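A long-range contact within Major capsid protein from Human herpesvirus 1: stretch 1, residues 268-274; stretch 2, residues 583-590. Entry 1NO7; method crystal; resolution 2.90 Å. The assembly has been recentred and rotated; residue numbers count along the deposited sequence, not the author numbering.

Stretch 1, residues 268-274: AQAELNH
Stretch 2 (583-590) PVALHHQL

Two helical segments of the herpesvirus major capsid protein, more than 300 residues apart in sequence, meet across a small contact. Stretch 1 contains a short helix that runs through Ala270 to Asn273. Stretch 2 is helical throughout, and its helix continues later in the chain. The axes cross steeply, with 104° between their N-to-C directions (signed crossing angle -104°) and a closest approach of 8.9 Å. Together the stretches bury 296 Å². The backbones are nearest at Asn273 and Ala585, whose CA atoms lie 4.3 Å apart.

Ala268 has extended backbone angles (phi/psi -47/160) and does not touch stretch 2. At Gln269 the backbone angles are -56/-55, and the CA-to-CB bond points toward stretch 2. The side chain is modelled with chi1 m, chi2 m and chi3 -68°, but its amide is probably turned over, so its terminal atoms carry no firm assignment. It ends beside Val584 (chi1 t) and at the edge of the His588 ring, near the ring plane. His588 itself points toward stretch 1, with chi1 m and chi2 -79°. The backbone O of Gln269 accepts from Leu272 N at 2.6 Å and from Asn273 N at 2.8 Å, which ties the short helix together.

Ala270 (-46/-35) points away, and Glu271 (-67/-23) is out of reach. Leu272 (-97/-29; chi1 m, chi2 t) is buried and points toward stretch 2, yet its closest contact is through the backbone: Leu272 O lies 4.0 Å from Ala585 CB. The small methyl of Ala585 suits this place, where the two backbones come close.

Asn273 (-86/-18) loses the most area to the other stretch, 77 Å². Its CA-to-CB bond points sideways, but chi1 t and chi2 41° bring the end of the side chain nearer. Asn273 OD1 lies 3.3 Å from Gln589 CG and 3.8 Å from His588 CB. Gln589 NE2 donates a weak hydrogen bond to Asn273 OD1 at 3.5 Å, with an angle of 134°; the position of NE2 is less sure. Gln589 reaches this point with chi1 m, chi2 t and chi3 59°. Asn273 ND2 is hydrogen-bonded elsewhere, so both ends of this buried amide have polar partners.

His274 leaves helical geometry (-146/147) and makes no contact with stretch 2. Its backbone N still bonds to Ala270 O at 2.7 Å. In stretch 2, His588 N to Val584 O (2.9 Å) and Gln589 N to Ala585 O (2.7 Å) hold the contacting residues in helical register.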

# COMPACT_ATOMS: atom_id res chain seq x y z
N ALA A 268 -2.69 20.04 14.88
CA ALA A 268 -3.57 19.57 15.95
C ALA A 268 -2.82 18.61 16.85
O ALA A 268 -1.79 18.04 16.47
CB ALA A 268 -4.80 18.88 15.37
N GLN A 269 -3.33 18.43 18.05
CA GLN A 269 -2.66 17.54 18.99
C GLN A 269 -2.47 16.14 18.44
O GLN A 269 -1.34 15.64 18.40
CB GLN A 269 -3.43 17.50 20.31
CG GLN A 269 -3.29 18.79 21.10
CD GLN A 269 -1.83 19.19 21.32
OE1 GLN A 269 -1.09 18.52 22.04
NE2 GLN A 269 -1.41 20.29 20.69
N ALA A 270 -3.56 15.50 18.00
CA ALA A 270 -3.48 14.13 17.49
C ALA A 270 -2.31 13.94 16.51
O ALA A 270 -1.68 12.87 16.48
CB ALA A 270 -4.79 13.75 16.83
N GLU A 271 -2.00 14.97 15.72
CA GLU A 271 -0.91 14.87 14.75
C GLU A 271 0.45 14.73 15.44
O GLU A 271 1.43 14.22 14.87
CB GLU A 271 -0.92 16.09 13.82
CG GLU A 271 -2.10 16.09 12.86
CD GLU A 271 -2.26 17.41 12.12
OE1 GLU A 271 -1.26 17.89 11.55
OE2 GLU A 271 -3.39 17.96 12.09
N LEU A 272 0.51 15.19 16.69
CA LEU A 272 1.74 15.12 17.47
C LEU A 272 1.71 13.91 18.36
O LEU A 272 2.75 13.35 18.70
CB LEU A 272 1.88 16.36 18.34
CG LEU A 272 1.92 17.68 17.57
CD1 LEU A 272 1.90 18.83 18.57
CD2 LEU A 272 3.16 17.72 16.68
N ASN A 273 0.50 13.50 18.74
CA ASN A 273 0.31 12.35 19.61
C ASN A 273 0.26 10.99 18.87
O ASN A 273 0.45 9.94 19.51
CB ASN A 273 -0.96 12.56 20.43
CG ASN A 273 -1.31 11.37 21.28
OD1 ASN A 273 -0.44 10.75 21.88
ND2 ASN A 273 -2.60 11.04 21.35
N HIS A 274 0.01 11.00 17.55
CA HIS A 274 -0.05 9.74 16.78
C HIS A 274 0.45 9.82 15.34
O HIS A 274 0.27 10.83 14.66
CB HIS A 274 -1.47 9.18 16.75
CG HIS A 274 -1.53 7.74 16.37
ND1 HIS A 274 -1.86 6.75 17.27
CD2 HIS A 274 -1.28 7.11 15.20
CE1 HIS A 274 -1.83 5.57 16.67
NE2 HIS A 274 -1.47 5.77 15.41
N PRO A 583 7.78 13.98 24.22
CA PRO A 583 7.25 14.28 25.55
C PRO A 583 5.74 14.55 25.50
O PRO A 583 4.96 13.94 26.26
CB PRO A 583 8.05 15.51 25.97
CG PRO A 583 8.40 16.17 24.64
CD PRO A 583 8.82 14.96 23.84
N VAL A 584 5.32 15.44 24.60
CA VAL A 584 3.89 15.76 24.45
C VAL A 584 3.07 14.50 24.26
O VAL A 584 2.02 14.32 24.89
CB VAL A 584 3.63 16.63 23.24
CG1 VAL A 584 2.26 17.27 23.37
CG2 VAL A 584 4.73 17.65 23.08
N ALA A 585 3.53 13.65 23.35
CA ALA A 585 2.83 12.40 23.07
C ALA A 585 2.60 11.70 24.40
O ALA A 585 1.45 11.38 24.77
CB ALA A 585 3.70 11.50 22.15
N LEU A 586 3.70 11.48 25.11
CA LEU A 586 3.66 10.83 26.41
C LEU A 586 2.75 11.58 27.35
O LEU A 586 2.07 10.97 28.17
CB LEU A 586 5.05 10.72 27.00
CG LEU A 586 5.67 9.41 26.55
CD1 LEU A 586 4.71 8.27 26.90
CD2 LEU A 586 5.93 9.46 25.04
N HIS A 587 2.75 12.90 27.23
CA HIS A 587 1.89 13.70 28.07
C HIS A 587 0.47 13.18 27.89
O HIS A 587 -0.15 12.69 28.84
CB HIS A 587 1.98 15.17 27.68
CG HIS A 587 0.95 16.02 28.33
ND1 HIS A 587 0.48 15.78 29.60
CD2 HIS A 587 0.29 17.12 27.89
CE1 HIS A 587 -0.42 16.68 29.92
NE2 HIS A 587 -0.56 17.51 28.90
N HIS A 588 -0.03 13.27 26.65
CA HIS A 588 -1.38 12.82 26.28
C HIS A 588 -1.56 11.35 26.63
O HIS A 588 -2.41 11.00 27.46
CB HIS A 588 -1.60 12.96 24.77
CG HIS A 588 -1.72 14.38 24.30
ND1 HIS A 588 -2.87 15.12 24.43
CD2 HIS A 588 -0.83 15.18 23.65
CE1 HIS A 588 -2.70 16.31 23.89
NE2 HIS A 588 -1.47 16.37 23.41
N GLN A 589 -0.79 10.49 25.97
CA GLN A 589 -0.89 9.06 26.21
C GLN A 589 -1.02 8.79 27.71
O GLN A 589 -1.85 7.96 28.13
CB GLN A 589 0.34 8.35 25.64
CG GLN A 589 0.42 8.47 24.15
CD GLN A 589 1.80 8.13 23.62
OE1 GLN A 589 2.32 7.02 23.82
NE2 GLN A 589 2.42 9.10 22.93
N LEU A 590 -0.24 9.52 28.53
CA LEU A 590 -0.28 9.37 29.98
C LEU A 590 -1.61 9.81 30.59
O LEU A 590 -2.26 9.03 31.29
CB LEU A 590 0.86 10.16 30.62
CG LEU A 590 2.21 9.44 30.68
CD1 LEU A 590 3.34 10.43 31.05
CD2 LEU A 590 2.09 8.29 31.70